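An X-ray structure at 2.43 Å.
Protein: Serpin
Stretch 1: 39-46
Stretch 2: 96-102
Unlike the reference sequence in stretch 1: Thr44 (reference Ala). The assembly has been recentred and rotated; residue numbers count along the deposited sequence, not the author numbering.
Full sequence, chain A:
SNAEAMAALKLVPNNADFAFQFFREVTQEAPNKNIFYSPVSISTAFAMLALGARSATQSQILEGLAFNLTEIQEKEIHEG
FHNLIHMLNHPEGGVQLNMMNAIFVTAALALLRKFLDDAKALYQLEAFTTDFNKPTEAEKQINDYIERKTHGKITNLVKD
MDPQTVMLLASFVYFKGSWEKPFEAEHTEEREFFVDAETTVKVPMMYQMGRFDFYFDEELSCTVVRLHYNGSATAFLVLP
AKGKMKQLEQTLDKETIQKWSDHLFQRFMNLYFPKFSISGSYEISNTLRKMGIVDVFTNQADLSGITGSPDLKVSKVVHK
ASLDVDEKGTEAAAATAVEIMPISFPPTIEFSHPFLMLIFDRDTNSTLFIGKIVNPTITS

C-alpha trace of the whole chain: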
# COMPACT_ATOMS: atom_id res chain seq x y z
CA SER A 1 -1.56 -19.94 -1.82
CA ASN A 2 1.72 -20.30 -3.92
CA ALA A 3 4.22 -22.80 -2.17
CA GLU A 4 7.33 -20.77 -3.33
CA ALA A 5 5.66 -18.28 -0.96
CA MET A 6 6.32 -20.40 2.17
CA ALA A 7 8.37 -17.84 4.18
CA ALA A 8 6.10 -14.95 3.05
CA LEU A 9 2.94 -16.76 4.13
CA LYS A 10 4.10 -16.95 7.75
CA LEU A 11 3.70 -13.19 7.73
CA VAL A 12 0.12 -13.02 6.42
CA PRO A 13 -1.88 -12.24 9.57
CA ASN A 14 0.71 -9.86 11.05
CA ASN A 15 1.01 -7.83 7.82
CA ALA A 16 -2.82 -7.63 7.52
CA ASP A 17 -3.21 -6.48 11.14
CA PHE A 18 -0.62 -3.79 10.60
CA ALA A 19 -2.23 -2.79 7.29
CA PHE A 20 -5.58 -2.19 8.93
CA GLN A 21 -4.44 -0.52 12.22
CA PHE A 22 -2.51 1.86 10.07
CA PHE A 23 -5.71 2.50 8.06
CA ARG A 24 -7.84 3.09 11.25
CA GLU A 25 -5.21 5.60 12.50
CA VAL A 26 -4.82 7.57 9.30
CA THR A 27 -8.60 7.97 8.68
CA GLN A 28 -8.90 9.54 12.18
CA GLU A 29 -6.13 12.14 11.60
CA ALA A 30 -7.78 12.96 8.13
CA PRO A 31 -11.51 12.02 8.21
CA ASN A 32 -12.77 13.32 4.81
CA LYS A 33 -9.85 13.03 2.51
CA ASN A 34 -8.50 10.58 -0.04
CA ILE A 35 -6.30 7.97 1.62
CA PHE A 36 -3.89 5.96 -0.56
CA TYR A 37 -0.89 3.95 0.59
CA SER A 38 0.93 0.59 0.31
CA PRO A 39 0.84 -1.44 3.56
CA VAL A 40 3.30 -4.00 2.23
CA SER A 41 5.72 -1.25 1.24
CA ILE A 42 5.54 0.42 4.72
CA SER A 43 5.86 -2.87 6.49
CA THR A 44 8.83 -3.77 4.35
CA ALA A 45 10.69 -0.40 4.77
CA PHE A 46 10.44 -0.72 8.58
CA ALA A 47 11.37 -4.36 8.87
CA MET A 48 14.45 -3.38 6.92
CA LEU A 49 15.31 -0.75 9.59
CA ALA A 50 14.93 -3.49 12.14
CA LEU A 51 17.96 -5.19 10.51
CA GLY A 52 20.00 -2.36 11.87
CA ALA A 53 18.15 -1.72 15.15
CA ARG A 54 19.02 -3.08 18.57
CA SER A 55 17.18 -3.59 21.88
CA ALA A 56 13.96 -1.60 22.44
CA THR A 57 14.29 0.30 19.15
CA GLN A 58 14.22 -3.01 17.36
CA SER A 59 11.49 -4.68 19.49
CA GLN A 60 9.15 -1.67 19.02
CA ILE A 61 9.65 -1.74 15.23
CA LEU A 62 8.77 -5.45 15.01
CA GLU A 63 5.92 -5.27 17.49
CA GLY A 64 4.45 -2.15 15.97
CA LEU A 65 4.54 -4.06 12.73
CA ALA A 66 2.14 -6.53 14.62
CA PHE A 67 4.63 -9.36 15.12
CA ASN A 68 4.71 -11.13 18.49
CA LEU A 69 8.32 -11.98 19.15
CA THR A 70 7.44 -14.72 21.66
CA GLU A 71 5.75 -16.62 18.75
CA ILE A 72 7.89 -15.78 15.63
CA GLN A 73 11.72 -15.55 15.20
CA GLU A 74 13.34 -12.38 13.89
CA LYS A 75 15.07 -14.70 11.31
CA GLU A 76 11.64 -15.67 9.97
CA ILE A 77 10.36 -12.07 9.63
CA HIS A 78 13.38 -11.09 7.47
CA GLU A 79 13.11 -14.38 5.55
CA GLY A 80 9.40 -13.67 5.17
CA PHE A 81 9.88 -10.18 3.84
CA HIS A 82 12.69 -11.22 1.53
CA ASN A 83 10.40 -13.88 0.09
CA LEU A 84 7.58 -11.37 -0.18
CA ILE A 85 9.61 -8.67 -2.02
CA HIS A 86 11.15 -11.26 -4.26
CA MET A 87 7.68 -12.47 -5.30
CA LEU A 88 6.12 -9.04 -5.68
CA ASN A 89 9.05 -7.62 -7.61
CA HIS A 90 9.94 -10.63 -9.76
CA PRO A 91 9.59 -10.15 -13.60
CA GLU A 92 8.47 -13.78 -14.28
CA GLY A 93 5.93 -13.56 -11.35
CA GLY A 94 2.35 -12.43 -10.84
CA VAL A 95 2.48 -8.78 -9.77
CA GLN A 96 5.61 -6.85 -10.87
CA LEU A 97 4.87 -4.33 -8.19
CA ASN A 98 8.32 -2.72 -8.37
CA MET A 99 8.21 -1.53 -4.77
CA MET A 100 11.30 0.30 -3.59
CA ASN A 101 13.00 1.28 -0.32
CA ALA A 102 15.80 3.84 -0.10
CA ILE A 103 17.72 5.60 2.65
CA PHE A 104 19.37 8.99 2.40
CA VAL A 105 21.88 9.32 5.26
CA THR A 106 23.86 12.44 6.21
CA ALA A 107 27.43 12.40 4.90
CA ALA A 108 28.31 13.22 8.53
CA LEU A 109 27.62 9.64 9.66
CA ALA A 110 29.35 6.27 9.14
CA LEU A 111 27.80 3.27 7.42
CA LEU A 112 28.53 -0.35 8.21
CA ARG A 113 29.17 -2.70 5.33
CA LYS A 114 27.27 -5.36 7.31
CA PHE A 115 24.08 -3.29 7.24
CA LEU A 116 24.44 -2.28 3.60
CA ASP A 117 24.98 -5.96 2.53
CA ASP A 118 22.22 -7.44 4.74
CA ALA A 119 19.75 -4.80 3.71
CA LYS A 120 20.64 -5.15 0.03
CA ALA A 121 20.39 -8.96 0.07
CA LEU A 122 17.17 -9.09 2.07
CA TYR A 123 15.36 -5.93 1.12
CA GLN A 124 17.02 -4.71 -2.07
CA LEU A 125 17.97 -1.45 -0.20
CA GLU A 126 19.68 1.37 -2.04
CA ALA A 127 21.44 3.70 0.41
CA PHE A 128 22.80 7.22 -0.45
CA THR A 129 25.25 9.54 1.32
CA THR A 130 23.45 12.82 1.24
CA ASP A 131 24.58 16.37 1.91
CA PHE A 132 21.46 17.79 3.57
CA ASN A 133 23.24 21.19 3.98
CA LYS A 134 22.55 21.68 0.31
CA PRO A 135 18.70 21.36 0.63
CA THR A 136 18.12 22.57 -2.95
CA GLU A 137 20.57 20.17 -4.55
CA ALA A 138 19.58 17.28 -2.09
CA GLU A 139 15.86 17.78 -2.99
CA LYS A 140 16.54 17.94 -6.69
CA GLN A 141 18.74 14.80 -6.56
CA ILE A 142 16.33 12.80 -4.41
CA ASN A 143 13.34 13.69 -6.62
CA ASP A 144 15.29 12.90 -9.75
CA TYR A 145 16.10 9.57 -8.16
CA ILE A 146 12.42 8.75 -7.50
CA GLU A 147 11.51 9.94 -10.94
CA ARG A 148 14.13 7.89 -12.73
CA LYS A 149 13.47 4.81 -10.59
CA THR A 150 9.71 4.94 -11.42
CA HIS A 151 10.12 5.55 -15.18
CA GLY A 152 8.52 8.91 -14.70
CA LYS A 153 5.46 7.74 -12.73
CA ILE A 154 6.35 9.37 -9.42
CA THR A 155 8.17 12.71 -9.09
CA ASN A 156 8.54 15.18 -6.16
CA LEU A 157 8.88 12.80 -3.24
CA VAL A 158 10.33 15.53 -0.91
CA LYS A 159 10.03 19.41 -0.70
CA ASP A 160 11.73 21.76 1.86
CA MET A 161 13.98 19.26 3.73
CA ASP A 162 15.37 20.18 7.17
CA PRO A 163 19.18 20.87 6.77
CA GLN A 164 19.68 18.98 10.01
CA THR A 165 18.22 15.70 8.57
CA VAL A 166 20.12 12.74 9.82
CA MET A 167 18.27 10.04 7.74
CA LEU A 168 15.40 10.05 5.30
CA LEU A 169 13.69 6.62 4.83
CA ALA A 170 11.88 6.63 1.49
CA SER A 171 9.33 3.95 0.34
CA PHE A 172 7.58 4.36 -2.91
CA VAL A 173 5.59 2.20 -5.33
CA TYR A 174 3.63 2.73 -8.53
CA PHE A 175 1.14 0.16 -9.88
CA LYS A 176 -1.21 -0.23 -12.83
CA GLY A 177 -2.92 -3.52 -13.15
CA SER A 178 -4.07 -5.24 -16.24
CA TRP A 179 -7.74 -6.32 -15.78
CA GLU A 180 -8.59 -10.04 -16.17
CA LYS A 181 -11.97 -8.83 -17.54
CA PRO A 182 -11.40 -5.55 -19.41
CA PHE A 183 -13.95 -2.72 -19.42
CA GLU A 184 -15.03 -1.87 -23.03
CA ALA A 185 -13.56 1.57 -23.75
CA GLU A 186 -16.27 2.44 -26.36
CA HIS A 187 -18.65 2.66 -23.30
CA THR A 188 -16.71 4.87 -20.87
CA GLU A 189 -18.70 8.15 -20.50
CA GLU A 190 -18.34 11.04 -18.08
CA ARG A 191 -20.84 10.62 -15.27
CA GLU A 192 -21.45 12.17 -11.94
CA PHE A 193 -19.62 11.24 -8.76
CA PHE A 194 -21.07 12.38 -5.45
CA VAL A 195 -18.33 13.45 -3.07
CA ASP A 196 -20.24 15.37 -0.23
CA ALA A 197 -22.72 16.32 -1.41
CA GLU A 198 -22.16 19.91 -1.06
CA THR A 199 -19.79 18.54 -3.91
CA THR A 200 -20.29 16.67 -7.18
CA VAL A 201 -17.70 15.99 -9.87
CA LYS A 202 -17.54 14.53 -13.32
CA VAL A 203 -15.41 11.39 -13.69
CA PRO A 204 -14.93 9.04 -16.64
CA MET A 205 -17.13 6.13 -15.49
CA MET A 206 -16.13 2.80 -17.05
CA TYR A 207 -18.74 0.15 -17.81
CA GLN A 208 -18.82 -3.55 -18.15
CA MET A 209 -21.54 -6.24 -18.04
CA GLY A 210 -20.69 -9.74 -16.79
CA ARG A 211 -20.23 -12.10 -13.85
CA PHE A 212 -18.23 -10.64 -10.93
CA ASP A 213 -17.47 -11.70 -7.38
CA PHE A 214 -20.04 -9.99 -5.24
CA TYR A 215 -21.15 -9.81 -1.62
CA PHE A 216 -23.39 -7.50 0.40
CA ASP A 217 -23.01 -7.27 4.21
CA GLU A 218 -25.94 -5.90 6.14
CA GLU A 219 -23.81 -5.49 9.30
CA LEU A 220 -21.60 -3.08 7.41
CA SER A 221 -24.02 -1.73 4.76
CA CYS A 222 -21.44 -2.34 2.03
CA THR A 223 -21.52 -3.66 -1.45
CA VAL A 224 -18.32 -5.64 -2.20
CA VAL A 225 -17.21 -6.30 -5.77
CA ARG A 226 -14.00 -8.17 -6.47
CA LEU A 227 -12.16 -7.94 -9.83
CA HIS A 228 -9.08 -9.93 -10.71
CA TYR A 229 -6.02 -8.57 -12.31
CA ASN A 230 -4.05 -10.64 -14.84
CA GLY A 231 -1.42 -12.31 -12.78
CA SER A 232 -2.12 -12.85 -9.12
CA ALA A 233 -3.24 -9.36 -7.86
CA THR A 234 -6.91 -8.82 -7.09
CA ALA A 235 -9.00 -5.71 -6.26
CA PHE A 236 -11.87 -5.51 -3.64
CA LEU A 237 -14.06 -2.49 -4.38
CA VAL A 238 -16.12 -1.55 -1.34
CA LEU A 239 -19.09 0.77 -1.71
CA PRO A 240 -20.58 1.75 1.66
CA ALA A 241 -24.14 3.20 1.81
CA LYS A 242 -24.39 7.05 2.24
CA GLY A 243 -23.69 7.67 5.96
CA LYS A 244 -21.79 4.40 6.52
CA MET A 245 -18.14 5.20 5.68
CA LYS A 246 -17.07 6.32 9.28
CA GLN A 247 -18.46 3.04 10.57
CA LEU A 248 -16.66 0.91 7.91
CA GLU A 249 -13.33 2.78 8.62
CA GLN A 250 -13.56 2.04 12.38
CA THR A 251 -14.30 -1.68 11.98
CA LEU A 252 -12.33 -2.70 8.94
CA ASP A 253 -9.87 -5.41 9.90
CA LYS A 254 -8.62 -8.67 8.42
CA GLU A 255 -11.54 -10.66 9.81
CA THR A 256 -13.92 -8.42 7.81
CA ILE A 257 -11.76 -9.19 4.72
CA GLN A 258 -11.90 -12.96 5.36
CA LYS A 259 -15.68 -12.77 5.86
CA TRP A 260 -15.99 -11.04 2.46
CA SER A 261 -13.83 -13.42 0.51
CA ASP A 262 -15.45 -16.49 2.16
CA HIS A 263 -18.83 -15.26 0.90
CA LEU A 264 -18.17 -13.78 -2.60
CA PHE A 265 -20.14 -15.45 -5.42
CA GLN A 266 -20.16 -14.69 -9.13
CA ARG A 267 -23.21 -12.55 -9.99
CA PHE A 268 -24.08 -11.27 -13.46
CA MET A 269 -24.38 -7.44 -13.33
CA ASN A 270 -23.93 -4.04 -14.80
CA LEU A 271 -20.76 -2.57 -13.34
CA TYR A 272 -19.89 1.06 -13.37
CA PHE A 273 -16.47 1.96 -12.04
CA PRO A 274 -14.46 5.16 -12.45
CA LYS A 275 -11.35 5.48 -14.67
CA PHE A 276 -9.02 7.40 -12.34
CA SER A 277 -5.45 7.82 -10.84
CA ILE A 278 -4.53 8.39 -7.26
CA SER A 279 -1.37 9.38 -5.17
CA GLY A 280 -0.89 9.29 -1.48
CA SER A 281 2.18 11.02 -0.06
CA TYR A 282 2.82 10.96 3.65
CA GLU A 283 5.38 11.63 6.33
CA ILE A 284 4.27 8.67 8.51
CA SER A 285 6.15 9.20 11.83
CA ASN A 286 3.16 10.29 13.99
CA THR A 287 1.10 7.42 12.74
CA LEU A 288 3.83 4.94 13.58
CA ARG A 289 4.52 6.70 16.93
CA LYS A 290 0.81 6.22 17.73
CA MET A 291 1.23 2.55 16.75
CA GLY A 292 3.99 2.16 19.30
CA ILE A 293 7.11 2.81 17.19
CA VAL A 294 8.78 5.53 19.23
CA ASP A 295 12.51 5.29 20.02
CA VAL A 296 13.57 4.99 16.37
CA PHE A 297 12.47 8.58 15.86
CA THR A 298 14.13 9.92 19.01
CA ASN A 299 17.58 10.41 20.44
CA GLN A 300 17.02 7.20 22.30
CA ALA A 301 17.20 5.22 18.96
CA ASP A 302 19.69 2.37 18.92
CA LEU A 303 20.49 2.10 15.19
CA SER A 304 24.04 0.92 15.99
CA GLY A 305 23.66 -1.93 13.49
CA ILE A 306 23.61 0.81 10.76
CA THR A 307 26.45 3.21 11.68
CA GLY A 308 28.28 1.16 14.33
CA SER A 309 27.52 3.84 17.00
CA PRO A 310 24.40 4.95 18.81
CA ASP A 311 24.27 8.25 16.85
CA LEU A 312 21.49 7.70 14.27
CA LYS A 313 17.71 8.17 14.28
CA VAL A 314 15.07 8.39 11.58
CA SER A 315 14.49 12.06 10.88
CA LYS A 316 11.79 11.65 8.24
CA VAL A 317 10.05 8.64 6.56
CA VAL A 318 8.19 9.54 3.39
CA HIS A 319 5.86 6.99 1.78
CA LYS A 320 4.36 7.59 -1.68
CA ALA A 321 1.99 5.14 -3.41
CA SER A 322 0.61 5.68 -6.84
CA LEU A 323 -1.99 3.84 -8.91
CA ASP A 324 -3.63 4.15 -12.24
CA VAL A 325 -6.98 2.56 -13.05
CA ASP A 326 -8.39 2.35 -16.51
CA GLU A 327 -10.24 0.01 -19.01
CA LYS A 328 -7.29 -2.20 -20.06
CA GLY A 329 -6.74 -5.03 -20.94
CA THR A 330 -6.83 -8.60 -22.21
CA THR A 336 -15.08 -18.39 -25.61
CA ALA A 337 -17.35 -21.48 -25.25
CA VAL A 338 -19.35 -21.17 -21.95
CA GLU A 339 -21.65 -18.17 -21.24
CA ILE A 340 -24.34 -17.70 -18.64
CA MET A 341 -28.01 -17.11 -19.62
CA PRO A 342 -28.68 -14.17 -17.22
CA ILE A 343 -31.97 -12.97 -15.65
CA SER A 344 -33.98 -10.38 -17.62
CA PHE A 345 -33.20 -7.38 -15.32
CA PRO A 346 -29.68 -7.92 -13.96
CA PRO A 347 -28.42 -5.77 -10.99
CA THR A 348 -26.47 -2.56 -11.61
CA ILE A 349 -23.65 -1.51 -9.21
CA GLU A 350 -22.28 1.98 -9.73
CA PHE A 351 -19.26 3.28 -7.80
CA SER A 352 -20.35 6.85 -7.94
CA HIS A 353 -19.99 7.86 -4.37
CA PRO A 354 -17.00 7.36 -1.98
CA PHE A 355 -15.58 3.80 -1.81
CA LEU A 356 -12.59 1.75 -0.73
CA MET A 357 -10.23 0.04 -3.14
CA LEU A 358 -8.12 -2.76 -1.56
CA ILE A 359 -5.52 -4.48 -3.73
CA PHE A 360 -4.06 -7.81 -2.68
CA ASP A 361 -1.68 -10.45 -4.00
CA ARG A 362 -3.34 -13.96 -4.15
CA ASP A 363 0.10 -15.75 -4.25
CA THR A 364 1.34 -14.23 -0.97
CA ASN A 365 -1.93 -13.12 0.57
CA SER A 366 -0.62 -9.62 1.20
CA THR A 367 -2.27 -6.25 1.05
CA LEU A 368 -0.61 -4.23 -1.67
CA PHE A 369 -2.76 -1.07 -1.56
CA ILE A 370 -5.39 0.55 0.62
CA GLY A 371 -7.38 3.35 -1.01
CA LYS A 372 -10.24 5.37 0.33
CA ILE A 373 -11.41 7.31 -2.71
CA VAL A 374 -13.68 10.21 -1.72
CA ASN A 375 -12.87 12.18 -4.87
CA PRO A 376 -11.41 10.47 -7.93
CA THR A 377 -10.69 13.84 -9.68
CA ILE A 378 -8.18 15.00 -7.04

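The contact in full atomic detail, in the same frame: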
# COMPACT_ATOMS: atom_id res chain seq x y z
N PRO A 39 0.44 -0.78 2.30
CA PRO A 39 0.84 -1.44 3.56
C PRO A 39 2.14 -2.25 3.38
O PRO A 39 3.08 -2.12 4.17
CB PRO A 39 -0.32 -2.41 3.84
CG PRO A 39 -1.45 -1.98 2.99
CD PRO A 39 -0.93 -1.14 1.86
N VAL A 40 2.20 -3.09 2.35
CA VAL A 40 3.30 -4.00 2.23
C VAL A 40 4.62 -3.24 2.12
O VAL A 40 5.60 -3.67 2.71
CB VAL A 40 3.13 -4.99 1.06
CG1 VAL A 40 3.06 -4.29 -0.34
CG2 VAL A 40 4.14 -6.13 1.22
N SER A 41 4.60 -2.11 1.40
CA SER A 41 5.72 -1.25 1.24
C SER A 41 6.14 -0.61 2.59
O SER A 41 7.33 -0.62 2.91
CB SER A 41 5.41 -0.21 0.18
OG SER A 41 6.26 0.91 0.34
N ILE A 42 5.19 -0.13 3.40
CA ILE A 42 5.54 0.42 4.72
C ILE A 42 6.10 -0.69 5.56
O ILE A 42 7.16 -0.54 6.15
CB ILE A 42 4.40 1.15 5.43
CG1 ILE A 42 4.02 2.37 4.60
CG2 ILE A 42 4.77 1.51 6.88
CD1 ILE A 42 2.68 2.95 5.02
N SER A 43 5.42 -1.82 5.59
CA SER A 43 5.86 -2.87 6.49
C SER A 43 7.28 -3.25 6.14
O SER A 43 8.08 -3.47 7.02
CB SER A 43 5.01 -4.11 6.40
OG SER A 43 3.84 -3.92 7.09
N THR A 44 7.55 -3.32 4.84
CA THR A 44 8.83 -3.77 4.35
C THR A 44 9.94 -2.75 4.68
O THR A 44 10.99 -3.18 5.11
CB THR A 44 8.73 -4.08 2.86
OG1 THR A 44 7.75 -5.10 2.67
CG2 THR A 44 10.01 -4.57 2.33
N ALA A 45 9.68 -1.43 4.51
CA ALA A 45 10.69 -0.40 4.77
C ALA A 45 11.11 -0.47 6.24
O ALA A 45 12.31 -0.50 6.53
CB ALA A 45 10.18 0.99 4.42
N PHE A 46 10.14 -0.62 7.15
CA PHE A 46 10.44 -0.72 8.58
C PHE A 46 11.09 -1.97 9.08
O PHE A 46 11.93 -1.90 9.97
CB PHE A 46 9.24 -0.31 9.45
CG PHE A 46 9.19 1.16 9.64
CD1 PHE A 46 8.62 1.96 8.66
CD2 PHE A 46 9.86 1.74 10.69
CE1 PHE A 46 8.70 3.35 8.77
CE2 PHE A 46 9.93 3.12 10.83
CZ PHE A 46 9.35 3.93 9.87
N GLN A 96 4.65 -7.87 -10.38
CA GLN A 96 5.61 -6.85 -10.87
C GLN A 96 5.30 -5.52 -10.25
O GLN A 96 4.98 -4.56 -10.95
CB GLN A 96 5.66 -6.75 -12.41
CG GLN A 96 6.31 -7.93 -13.10
CD GLN A 96 5.71 -8.21 -14.46
OE1 GLN A 96 6.30 -7.89 -15.50
NE2 GLN A 96 4.50 -8.78 -14.46
N LEU A 97 5.37 -5.46 -8.93
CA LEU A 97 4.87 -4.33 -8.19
C LEU A 97 5.91 -3.20 -8.27
O LEU A 97 5.57 -2.02 -8.26
CB LEU A 97 4.64 -4.78 -6.76
CG LEU A 97 4.15 -3.78 -5.75
CD1 LEU A 97 2.78 -3.22 -6.12
CD2 LEU A 97 4.17 -4.46 -4.37
N ASN A 98 7.18 -3.61 -8.41
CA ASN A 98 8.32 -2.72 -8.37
C ASN A 98 8.38 -1.79 -7.16
O ASN A 98 8.56 -0.60 -7.28
CB ASN A 98 8.54 -2.07 -9.75
CG ASN A 98 8.79 -3.13 -10.85
OD1 ASN A 98 9.49 -4.13 -10.63
ND2 ASN A 98 8.17 -2.94 -12.03
N MET A 99 8.25 -2.36 -5.97
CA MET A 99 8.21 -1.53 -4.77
C MET A 99 9.63 -1.32 -4.33
O MET A 99 10.44 -2.24 -4.40
CB MET A 99 7.39 -2.16 -3.67
CG MET A 99 7.80 -3.54 -3.18
SD MET A 99 7.10 -3.75 -1.53
CE MET A 99 7.52 -5.47 -1.37
N MET A 100 9.93 -0.10 -3.89
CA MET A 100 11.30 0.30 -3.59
C MET A 100 11.44 1.05 -2.28
O MET A 100 10.58 1.87 -1.92
CB MET A 100 11.86 1.11 -4.75
CG MET A 100 12.01 0.28 -6.02
SD MET A 100 11.88 1.07 -7.67
CE MET A 100 10.23 1.81 -7.75
N ASN A 101 12.53 0.71 -1.59
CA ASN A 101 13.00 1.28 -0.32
C ASN A 101 14.32 1.95 -0.56
O ASN A 101 15.17 1.37 -1.24
CB ASN A 101 13.32 0.15 0.63
CG ASN A 101 12.10 -0.53 1.14
OD1 ASN A 101 11.04 0.13 1.30
ND2 ASN A 101 12.20 -1.85 1.38
N ALA A 102 14.51 3.16 -0.05
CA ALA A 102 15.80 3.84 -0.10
C ALA A 102 16.01 4.61 1.19
O ALA A 102 15.03 5.02 1.83
CB ALA A 102 15.95 4.74 -1.32
O HOH W 1 9.24 -1.49 1.22

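Residues 39-46 form a helical segment that continues beyond the stretch. Its backbone follows the i to i+4 pattern: Ser43 N donates to Pro39 O at 2.8 Å, Thr44 N to Val40 O at 2.9 Å, Ala45 N to Ser41 O at 3.0 Å and Phe46 N to Ile42 O at 3.1 Å. In the second stretch, Gln96 and Asn98 have positive phi values (53° and 52°), typical of a turning loop, whereas residues 100-102 are extended strand. The helix and strand axes run in broadly the same direction, 35° apart, with a closest approach of 8.8 Å. The nearest CA pairs are Ser41 CA to Met99 CA at 6.5 Å and Ala45 CA to Asn101 CA at 5.8 Å, so a four-residue step along the helix matches a two-residue step along the extended chain.

The side-chain directions are consistent with that register. Met99 and Asn101 both point their CA-to-CB bonds toward the helix, while that of Met100, between them, points away. On the helix, Val40 and Thr44 point toward the second stretch, Ser41 and Ala45 sideways, and Ile42 and Phe46 away. The contact buries 283 Å², summed over both sides, and Met99 and Asn101 contribute most of the second stretch's share.

The apolar part gathers around Val40. Its CG1 lies 4.2 Å from Leu97 CD2 and 4.2 Å from Met99 SD. Met99, with chi1 p and chi2 and chi3 both t, lays its thioether across the helix, more crosswise than lengthwise: SD is 4.0 Å from Ser41 CA, and CE is 4.1 Å from Thr44 OG1. A long, unbranched side chain suits this position, reaching several helical residues without requiring a polar partner.

Thr44, which differs from the reference alanine, has chi1 m. Its OG1 donates to Val40 O at 2.6 Å, satisfying the buried hydroxyl within the helix, while its CG2 packs 3.6 Å from Asn101 ND2. Ser41 OG is likewise satisfied, by a hydrogen bond elsewhere in the structure.

Asn101 brings a buried amide to the helix. The small Ala45 side chain accommodates it closely, with CB 3.3 Å from Asn101 OD1. No direct hydrogen bond joins the stretches; Ser41 O and Asn101 OD1 are 4.1 Å apart. Water 1 bridges them, donating to Ser41 O at 2.7 Å and to Asn101 OD1 at 2.4 Å, the latter notably short. The interface thus combines van der Waals packing around Val40 and Met99 with one water-mediated polar link at Asn101.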